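PDB 4R0M: McyG protein from Microcystis aeruginosa PCC 7806, which serves in microcystin synthesis, binding phenylalanyl-adenylate in an adenylation domain that probably loads the activated acid onto its peptidyl carrier domain. Local coordinates for residues Q53-I58 against L87-L92; H71-Q76 against G93-V98; P126-D131 against E148-I153. One frame throughout, in Å; residues are numbered along the deposited sequence.

Interaction 1: Q53-I58 against L87-L92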
loop_
_atom_site.group_PDB
_atom_site.type_symbol
_atom_site.label_atom_id
_atom_site.label_comp_id
_atom_site.label_asym_id
_atom_site.label_seq_id
_atom_site.Cartn_x
_atom_site.Cartn_y
_atom_site.Cartn_z
ATOM N N GLN A 53 0.851 16.793 22.439
ATOM C CA GLN A 53 0.227 16.783 23.764
ATOM C C GLN A 53 -0.691 15.578 23.947
ATOM O O GLN A 53 -0.718 14.971 25.019
ATOM C CB GLN A 53 -0.544 18.083 24.032
ATOM C CG GLN A 53 0.308 19.343 24.173
ATOM C CD GLN A 53 1.324 19.282 25.307
ATOM O OE1 GLN A 53 1.094 18.659 26.344
ATOM N NE2 GLN A 53 2.458 19.945 25.112
ATOM N N ASP A 54 -1.435 15.238 22.894
ATOM C CA ASP A 54 -2.334 14.082 22.892
ATOM C C ASP A 54 -1.542 12.779 23.038
ATOM O O ASP A 54 -1.901 11.909 23.836
ATOM C CB ASP A 54 -3.167 14.073 21.605
ATOM C CG ASP A 54 -4.369 13.138 21.672
ATOM O OD1 ASP A 54 -4.703 12.626 22.763
ATOM O OD2 ASP A 54 -4.991 12.924 20.610
ATOM N N ALA A 55 -0.456 12.670 22.275
ATOM C CA ALA A 55 0.438 11.514 22.333
ATOM C C ALA A 55 1.012 11.268 23.734
ATOM O O ALA A 55 1.085 10.122 24.179
ATOM C CB ALA A 55 1.556 11.661 21.312
ATOM N N LEU A 56 1.404 12.342 24.422
ATOM C CA LEU A 56 1.940 12.250 25.788
ATOM C C LEU A 56 0.927 11.677 26.777
ATOM O O LEU A 56 1.291 10.901 27.665
ATOM C CB LEU A 56 2.425 13.619 26.286
ATOM C CG LEU A 56 3.719 14.222 25.733
ATOM C CD1 LEU A 56 3.946 15.606 26.324
ATOM C CD2 LEU A 56 4.919 13.327 26.007
ATOM N N VAL A 57 -0.335 12.072 26.618
ATOM C CA VAL A 57 -1.425 11.589 27.470
ATOM C C VAL A 57 -1.642 10.093 27.251
ATOM O O VAL A 57 -1.742 9.332 28.215
ATOM C CB VAL A 57 -2.741 12.367 27.220
ATOM C CG1 VAL A 57 -3.887 11.782 28.036
ATOM C CG2 VAL A 57 -2.565 13.845 27.549
ATOM N N ILE A 58 -1.701 9.684 25.982
ATOM C CA ILE A 58 -1.861 8.276 25.614
ATOM C C ILE A 58 -0.659 7.461 26.089
ATOM O O ILE A 58 -0.825 6.362 26.628
ATOM C CB ILE A 58 -2.069 8.101 24.090
ATOM C CG1 ILE A 58 -3.381 8.761 23.656
ATOM C CG2 ILE A 58 -2.067 6.624 23.703
ATOM C CD1 ILE A 58 -3.392 9.238 22.220
ATOM N N LEU A 87 -0.057 6.106 17.557
ATOM C CA LEU A 87 1.180 5.730 16.874
ATOM C C LEU A 87 2.352 6.584 17.358
ATOM O O LEU A 87 3.433 6.061 17.657
ATOM C CB LEU A 87 1.020 5.865 15.355
ATOM C CG LEU A 87 2.210 5.487 14.468
ATOM C CD1 LEU A 87 2.265 3.985 14.224
ATOM C CD2 LEU A 87 2.141 6.237 13.146
ATOM N N TRP A 88 2.123 7.896 17.430
ATOM C CA TRP A 88 3.122 8.843 17.916
ATOM C C TRP A 88 3.380 8.711 19.388
ATOM O O TRP A 88 4.502 8.936 19.842
ATOM C CB TRP A 88 2.742 10.273 17.549
ATOM C CG TRP A 88 3.094 10.599 16.121
ATOM C CD1 TRP A 88 2.235 10.681 15.029
ATOM C CD2 TRP A 88 4.430 10.868 15.575
ATOM N NE1 TRP A 88 2.927 10.987 13.882
ATOM C CE2 TRP A 88 4.246 11.110 14.139
ATOM C CE3 TRP A 88 5.713 10.937 16.113
ATOM C CZ2 TRP A 88 5.313 11.405 13.301
ATOM C CZ3 TRP A 88 6.781 11.235 15.258
ATOM C CH2 TRP A 88 6.583 11.462 13.885
ATOM N N ALA A 89 2.356 8.326 20.146
ATOM C CA ALA A 89 2.529 8.005 21.562
ATOM C C ALA A 89 3.602 6.930 21.737
ATOM O O ALA A 89 4.509 7.080 22.559
ATOM C CB ALA A 89 1.216 7.550 22.175
ATOM N N CYS A 90 3.483 5.859 20.952
ATOM C CA CYS A 90 4.445 4.764 20.944
ATOM C C CYS A 90 5.833 5.234 20.513
ATOM O O CYS A 90 6.838 4.856 21.125
ATOM C CB CYS A 90 3.960 3.632 20.027
ATOM S SG CYS A 90 2.449 2.805 20.589
ATOM N N PHE A 91 5.887 6.059 19.468
ATOM C CA PHE A 91 7.161 6.607 18.987
ATOM C C PHE A 91 7.909 7.369 20.087
ATOM O O PHE A 91 9.106 7.154 20.292
ATOM C CB PHE A 91 6.956 7.513 17.767
ATOM C CG PHE A 91 6.606 6.778 16.497
ATOM C CD1 PHE A 91 6.936 5.436 16.323
ATOM C CD2 PHE A 91 5.973 7.446 15.455
ATOM C CE1 PHE A 91 6.620 4.774 15.143
ATOM C CE2 PHE A 91 5.657 6.788 14.273
ATOM C CZ PHE A 91 5.980 5.449 14.118
ATOM N N LEU A 92 7.190 8.237 20.799
ATOM C CA LEU A 92 7.774 9.073 21.850
ATOM C C LEU A 92 8.284 8.271 23.048
ATOM O O LEU A 92 9.292 8.633 23.654
ATOM C CB LEU A 92 6.772 10.128 22.329
ATOM C CG LEU A 92 6.245 11.204 21.374
ATOM C CD1 LEU A 92 5.173 12.023 22.075
ATOM C CD2 LEU A 92 7.347 12.114 20.855
#

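Interaction 2: H71-Q76 against G93-V98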
loop_
_atom_site.group_PDB
_atom_site.type_symbol
_atom_site.label_atom_id
_atom_site.label_comp_id
_atom_site.label_asym_id
_atom_site.label_seq_id
_atom_site.Cartn_x
_atom_site.Cartn_y
_atom_site.Cartn_z
ATOM N N HIS A 71 8.938 -2.709 24.455
ATOM C CA HIS A 71 7.790 -3.592 24.265
ATOM C C HIS A 71 7.065 -3.266 22.994
ATOM O O HIS A 71 7.200 -2.167 22.453
ATOM C CB HIS A 71 6.817 -3.508 25.441
ATOM C CG HIS A 71 7.282 -4.236 26.682
ATOM N ND1 HIS A 71 6.759 -3.989 27.901
ATOM C CD2 HIS A 71 8.254 -5.221 26.863
ATOM C CE1 HIS A 71 7.358 -4.778 28.813
ATOM N NE2 HIS A 71 8.275 -5.530 28.177
ATOM N N LYS A 72 6.283 -4.227 22.512
ATOM C CA LYS A 72 5.486 -4.043 21.308
ATOM C C LYS A 72 3.999 -4.009 21.636
ATOM O O LYS A 72 3.545 -4.684 22.564
ATOM C CB LYS A 72 5.802 -5.141 20.290
ATOM C CG LYS A 72 7.129 -4.931 19.574
ATOM C CD LYS A 72 7.682 -6.215 18.988
ATOM C CE LYS A 72 8.673 -6.884 19.928
ATOM N NZ LYS A 72 10.016 -6.248 19.854
ATOM N N VAL A 73 3.255 -3.191 20.893
ATOM C CA VAL A 73 1.793 -3.143 20.998
ATOM C C VAL A 73 1.153 -3.210 19.609
ATOM O O VAL A 73 1.614 -2.554 18.670
ATOM C CB VAL A 73 1.277 -1.897 21.770
ATOM C CG1 VAL A 73 1.775 -1.897 23.208
ATOM C CG2 VAL A 73 1.672 -0.605 21.070
ATOM N N ILE A 74 0.098 -4.011 19.487
ATOM C CA ILE A 74 -0.614 -4.169 18.220
ATOM C C ILE A 74 -1.659 -3.069 18.054
ATOM O O ILE A 74 -2.377 -2.740 18.995
ATOM C CB ILE A 74 -1.267 -5.570 18.097
ATOM C CG1 ILE A 74 -0.184 -6.653 18.015
ATOM C CG2 ILE A 74 -2.198 -5.641 16.887
ATOM C CD1 ILE A 74 -0.711 -8.075 17.953
ATOM N N LEU A 75 -1.732 -2.501 16.854
ATOM C CA LEU A 75 -2.726 -1.474 16.542
ATOM C C LEU A 75 -3.863 -2.026 15.689
ATOM O O LEU A 75 -3.639 -2.587 14.611
ATOM C CB LEU A 75 -2.074 -0.271 15.851
ATOM C CG LEU A 75 -1.433 0.841 16.692
ATOM C CD1 LEU A 75 -0.206 0.375 17.469
ATOM C CD2 LEU A 75 -1.089 2.029 15.804
ATOM N N GLN A 76 -5.081 -1.869 16.201
ATOM C CA GLN A 76 -6.301 -2.253 15.500
ATOM C C GLN A 76 -7.305 -1.107 15.609
ATOM O O GLN A 76 -8.361 -1.234 16.232
ATOM C CB GLN A 76 -6.870 -3.550 16.084
ATOM C CG GLN A 76 -6.074 -4.795 15.723
ATOM C CD GLN A 76 -6.345 -5.265 14.306
ATOM O OE1 GLN A 76 -5.672 -4.855 13.358
ATOM N NE2 GLN A 76 -7.349 -6.117 14.154
ATOM N N GLY A 93 7.589 7.186 23.384
ATOM C CA GLY A 93 7.949 6.378 24.549
ATOM C C GLY A 93 8.924 5.246 24.291
ATOM O O GLY A 93 9.289 4.518 25.214
ATOM N N GLY A 94 9.348 5.095 23.041
ATOM C CA GLY A 94 10.210 3.981 22.652
ATOM C C GLY A 94 9.491 2.642 22.665
ATOM O O GLY A 94 10.129 1.592 22.760
ATOM N N ILE A 95 8.161 2.686 22.591
ATOM C CA ILE A 95 7.335 1.490 22.446
ATOM C C ILE A 95 7.137 1.269 20.951
ATOM O O ILE A 95 6.864 2.214 20.216
ATOM C CB ILE A 95 5.966 1.659 23.146
ATOM C CG1 ILE A 95 6.155 1.866 24.654
ATOM C CG2 ILE A 95 5.064 0.456 22.886
ATOM C CD1 ILE A 95 4.976 2.520 25.344
ATOM N N ILE A 96 7.298 0.029 20.501
ATOM C CA ILE A 96 7.187 -0.284 19.077
ATOM C C ILE A 96 5.733 -0.581 18.690
ATOM O O ILE A 96 5.176 -1.602 19.104
ATOM C CB ILE A 96 8.122 -1.447 18.670
ATOM C CG1 ILE A 96 9.583 -1.092 18.979
ATOM C CG2 ILE A 96 7.959 -1.781 17.190
ATOM C CD1 ILE A 96 10.495 -2.289 19.151
ATOM N N PRO A 97 5.112 0.316 17.897
ATOM C CA PRO A 97 3.756 0.057 17.425
ATOM C C PRO A 97 3.764 -0.972 16.298
ATOM O O PRO A 97 4.677 -0.978 15.468
ATOM C CB PRO A 97 3.299 1.420 16.903
ATOM C CG PRO A 97 4.557 2.097 16.473
ATOM C CD PRO A 97 5.664 1.566 17.340
ATOM N N VAL A 98 2.764 -1.850 16.297
ATOM C CA VAL A 98 2.628 -2.866 15.256
ATOM C C VAL A 98 1.250 -2.709 14.613
ATOM O O VAL A 98 0.285 -3.369 15.018
ATOM C CB VAL A 98 2.844 -4.296 15.806
ATOM C CG1 VAL A 98 2.865 -5.316 14.673
ATOM C CG2 VAL A 98 4.144 -4.376 16.600
#

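Interaction 3: P126-D131 against E148-I153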
loop_
_atom_site.group_PDB
_atom_site.type_symbol
_atom_site.label_atom_id
_atom_site.label_comp_id
_atom_site.label_asym_id
_atom_site.label_seq_id
_atom_site.Cartn_x
_atom_site.Cartn_y
_atom_site.Cartn_z
ATOM N N PRO A 126 1.190 -9.563 22.915
ATOM C CA PRO A 126 1.227 -8.139 23.234
ATOM C C PRO A 126 -0.171 -7.534 23.352
ATOM O O PRO A 126 -1.138 -8.096 22.829
ATOM C CB PRO A 126 1.951 -7.539 22.030
ATOM C CG PRO A 126 1.580 -8.437 20.902
ATOM C CD PRO A 126 1.486 -9.814 21.491
ATOM N N LEU A 127 -0.256 -6.394 24.029
ATOM C CA LEU A 127 -1.497 -5.642 24.168
ATOM C C LEU A 127 -1.983 -5.127 22.812
ATOM O O LEU A 127 -1.179 -4.790 21.939
ATOM C CB LEU A 127 -1.295 -4.474 25.144
ATOM C CG LEU A 127 -2.434 -3.472 25.384
ATOM C CD1 LEU A 127 -3.578 -4.089 26.183
ATOM C CD2 LEU A 127 -1.905 -2.225 26.079
ATOM N N ILE A 128 -3.301 -5.076 22.646
ATOM C CA ILE A 128 -3.909 -4.595 21.411
ATOM C C ILE A 128 -4.606 -3.259 21.647
ATOM O O ILE A 128 -5.457 -3.136 22.528
ATOM C CB ILE A 128 -4.898 -5.625 20.821
ATOM C CG1 ILE A 128 -4.178 -6.948 20.543
ATOM C CG2 ILE A 128 -5.551 -5.086 19.550
ATOM C CD1 ILE A 128 -5.101 -8.139 20.415
ATOM N N LEU A 129 -4.213 -2.263 20.859
ATOM C CA LEU A 129 -4.822 -0.940 20.879
ATOM C C LEU A 129 -5.970 -0.907 19.882
ATOM O O LEU A 129 -5.804 -1.295 18.724
ATOM C CB LEU A 129 -3.784 0.117 20.492
ATOM C CG LEU A 129 -2.811 0.749 21.496
ATOM C CD1 LEU A 129 -1.850 -0.307 22.007
ATOM C CD2 LEU A 129 -2.063 1.957 20.954
ATOM N N SER A 130 -7.132 -0.446 20.330
ATOM C CA SER A 130 -8.291 -0.321 19.454
ATOM C C SER A 130 -8.992 1.024 19.645
ATOM O O SER A 130 -8.520 1.875 20.407
ATOM C CB SER A 130 -9.264 -1.478 19.693
ATOM O OG SER A 130 -10.240 -1.537 18.671
ATOM N N ASP A 131 -10.096 1.223 18.929
ATOM C CA ASP A 131 -10.965 2.375 19.157
ATOM C C ASP A 131 -12.259 1.920 19.835
ATOM O O ASP A 131 -12.484 0.719 19.997
ATOM C CB ASP A 131 -11.229 3.158 17.855
ATOM C CG ASP A 131 -11.794 2.289 16.735
ATOM O OD1 ASP A 131 -12.692 1.462 16.997
ATOM O OD2 ASP A 131 -11.350 2.452 15.577
ATOM N N GLU A 148 -5.346 -17.093 25.343
ATOM C CA GLU A 148 -4.867 -16.824 26.697
ATOM C C GLU A 148 -4.054 -15.529 26.788
ATOM O O GLU A 148 -3.041 -15.372 26.102
ATOM C CB GLU A 148 -4.043 -18.016 27.195
ATOM C CG GLU A 148 -3.773 -18.039 28.692
ATOM C CD GLU A 148 -2.938 -19.237 29.122
ATOM O OE1 GLU A 148 -2.272 -19.855 28.260
ATOM O OE2 GLU A 148 -2.947 -19.562 30.330
ATOM N N GLY A 149 -4.513 -14.610 27.637
ATOM C CA GLY A 149 -3.830 -13.334 27.862
ATOM C C GLY A 149 -4.238 -12.230 26.902
ATOM O O GLY A 149 -3.625 -11.160 26.881
ATOM N N TRP A 150 -5.273 -12.500 26.107
ATOM C CA TRP A 150 -5.824 -11.555 25.138
ATOM C C TRP A 150 -6.313 -10.322 25.837
ATOM O O TRP A 150 -7.246 -10.384 26.643
ATOM C CB TRP A 150 -6.970 -12.228 24.396
ATOM C CG TRP A 150 -7.484 -11.527 23.160
ATOM C CD1 TRP A 150 -8.605 -10.709 23.052
ATOM C CD2 TRP A 150 -6.937 -11.603 21.795
ATOM N NE1 TRP A 150 -8.777 -10.280 21.761
ATOM C CE2 TRP A 150 -7.812 -10.777 20.956
ATOM C CE3 TRP A 150 -5.847 -12.240 21.208
ATOM C CZ2 TRP A 150 -7.588 -10.612 19.595
ATOM C CZ3 TRP A 150 -5.631 -12.067 19.833
ATOM C CH2 TRP A 150 -6.481 -11.273 19.049
ATOM N N GLN A 151 -5.674 -9.192 25.543
ATOM C CA GLN A 151 -6.026 -7.912 26.156
ATOM C C GLN A 151 -6.179 -6.817 25.112
ATOM O O GLN A 151 -5.320 -6.645 24.243
ATOM C CB GLN A 151 -4.986 -7.502 27.205
ATOM C CG GLN A 151 -5.254 -8.043 28.602
ATOM C CD GLN A 151 -6.404 -7.334 29.307
ATOM O OE1 GLN A 151 -6.637 -6.137 29.108
ATOM N NE2 GLN A 151 -7.125 -8.072 30.146
ATOM N N VAL A 152 -7.285 -6.085 25.206
ATOM C CA VAL A 152 -7.578 -4.986 24.291
ATOM C C VAL A 152 -7.944 -3.740 25.093
ATOM O O VAL A 152 -8.671 -3.824 26.086
ATOM C CB VAL A 152 -8.736 -5.328 23.320
ATOM C CG1 VAL A 152 -8.740 -4.371 22.135
ATOM C CG2 VAL A 152 -8.636 -6.767 22.826
ATOM N N ILE A 153 -7.432 -2.589 24.665
ATOM C CA ILE A 153 -7.766 -1.313 25.299
ATOM C C ILE A 153 -8.014 -0.219 24.253
ATOM O O ILE A 153 -7.343 -0.168 23.220
ATOM C CB ILE A 153 -6.701 -0.887 26.347
ATOM C CG1 ILE A 153 -7.209 0.292 27.187
ATOM C CG2 ILE A 153 -5.353 -0.589 25.690
ATOM C CD1 ILE A 153 -6.479 0.487 28.498
HETATM O O HOH W 1 -3.149 -9.209 24.456
#

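Interaction 1: Q53-I58 against L87-L92
A steep helix-helix crossing in the adenylation domain brings helix 48-64 against helix 80-93; the axes of 53-58 and 87-92 come within 7.9 Å of each other at -73°. The crossing is centred on two alanines, A55 and A89, whose CA atoms lie only 4.2 Å from one another; alanine, with a lone methyl for a side chain, suits so close an approach of the two backbones. The CB of A89 sits 3.3 Å from the carbonyl A55 O, so methyl meets backbone directly, while the CB of A55 lies 3.6 Å from A89 N. Helix 80-93 is the connecting helix of the beta-alpha-beta unit that links strands 72-76 and 96-99, and the alanine side of it is the one turned to helix 48-64. Around the alanines larger aliphatic groups fill in. I58, with CG2 anti to the backbone N, sets that methyl 3.7 Å from A89 CB. From the other helix L92 brings its CD1 to 3.7 Å from A55 CB and 4.2 Å from L56 CD2, the two leucines crossing at about a right angle. W88 offers little more than its CB; its indole turns away to pack on helices 19-27 and 227-240.

Interaction 2: H71-Q76 against G93-V98
The carbonyl of H71 opens a parallel ladder, taking I96 N at 2.9 Å nearly along its C=O axis, while the H71 ring bonds through ND1 to K68 N. K72 lies side by side with I96, its CG 3.7 Å from I96 CB, so the aliphatic part of the lysine extends the apolar surface. V73 uses both backbone groups: V73 N donates to I96 O at 3.1 Å, in the carbonyl plane, and V73 O accepts from V98 N at 2.7 Å, a short but bent bond (143°). Its CG2 meets I95 CG2 at 4.0 Å. The CA of I74 makes a CA-H...O contact of 3.4 Å with V98 O, an oxygen that also takes L75 N at 2.9 Å, this donor standing above the carbonyl plane. L75, lying alongside P97, puts CD1 3.7 Å from P97 CB. Proline suits this place because in the ladder I96 and V98 supply the bonds, and its nitrogen is not asked for one. G94, at positive phi, ends helix 80-93 in a Schellman motif and releases the chain into strand 96-99, the second strand of a beta-alpha-beta unit. V73, L75 and P97 pack against helix 80-93; I74 and V98 lie against helix 111-122, K72 and I96 face strand 176-182, and strand 128-130 pairs with the other edge of strand 72-76.

Interaction 3: P126-D131 against E148-I153
One hydrogen bond, from I153 N at 3.0 Å and almost exactly along the C=O axis, and one weaker CA-H...O contact, from V152 CA at 3.3 Å, hold I128 O. The same residue donates from I128 N to Q151 O at 3.0 Å, in the carbonyl plane, and S130 N closes the parallel ladder on I153 O. Next to the I128 N to Q151 O bond a water bridges the two segments: it accepts from Q151 N and lies within hydrogen-bonding distance of P126 O, perhaps sharing its protons with other acceptors. I128 and V152 turn to one face of the sheet, L129 and I153 to the other. L127, with CG anti to the backbone N (chi1 176°), carries CD2 to 3.8 Å from I153 CG2, and its CD1 lies beside the CB of Q151. I128 sends CD1 over the indole of W150, 3.7 Å from the centroid of the six-membered ring and 14° off its normal, a CH-pi contact made by the terminal methyl of the isoleucine. V152 sets CG1 3.8 Å from the CB of S130, a small residue that leaves room for the valine and whose OG bonds to Q76 O. W150 is itself fixed in rotation, with NE1 bonded to I138 O and its ring edge-to-face with W120. An alanine here would lose the indole face that meets I128 CD1 and the N-H to I138 O, and would probably loosen the tie between this segment and helix 135-144. That helix, the connection of this beta-alpha-beta unit, packs on S130 and V152; W120 of helix 111-122 packs against P126 and I128, and strand 72-76 pairs with strand 128-130, leaving strand 152-154 outermost in the four-stranded parallel sheet.

In the fold
From the N terminus, interaction 1 closes the first loop, bringing 87-92 back to 53-58 around strand 72-76. Interaction 2 begins within that loop and ends beyond it, so the two cross. Helix 80-93 carries the second segment of interaction 1 and connects the two strands of interaction 2; where it ends, C90 O probably bonds to I95 N. It packs on the sheet face bearing V73 and P97, C90 on V73 and L87 and F91 on P97. Interaction 3 follows in series, closing its own loop around helix 135-144. Its strand 128-130 joins interaction 2 through I74 O to L129 N and Q76 N to L129 O, both probable hydrogen bonds, making one parallel sheet of both.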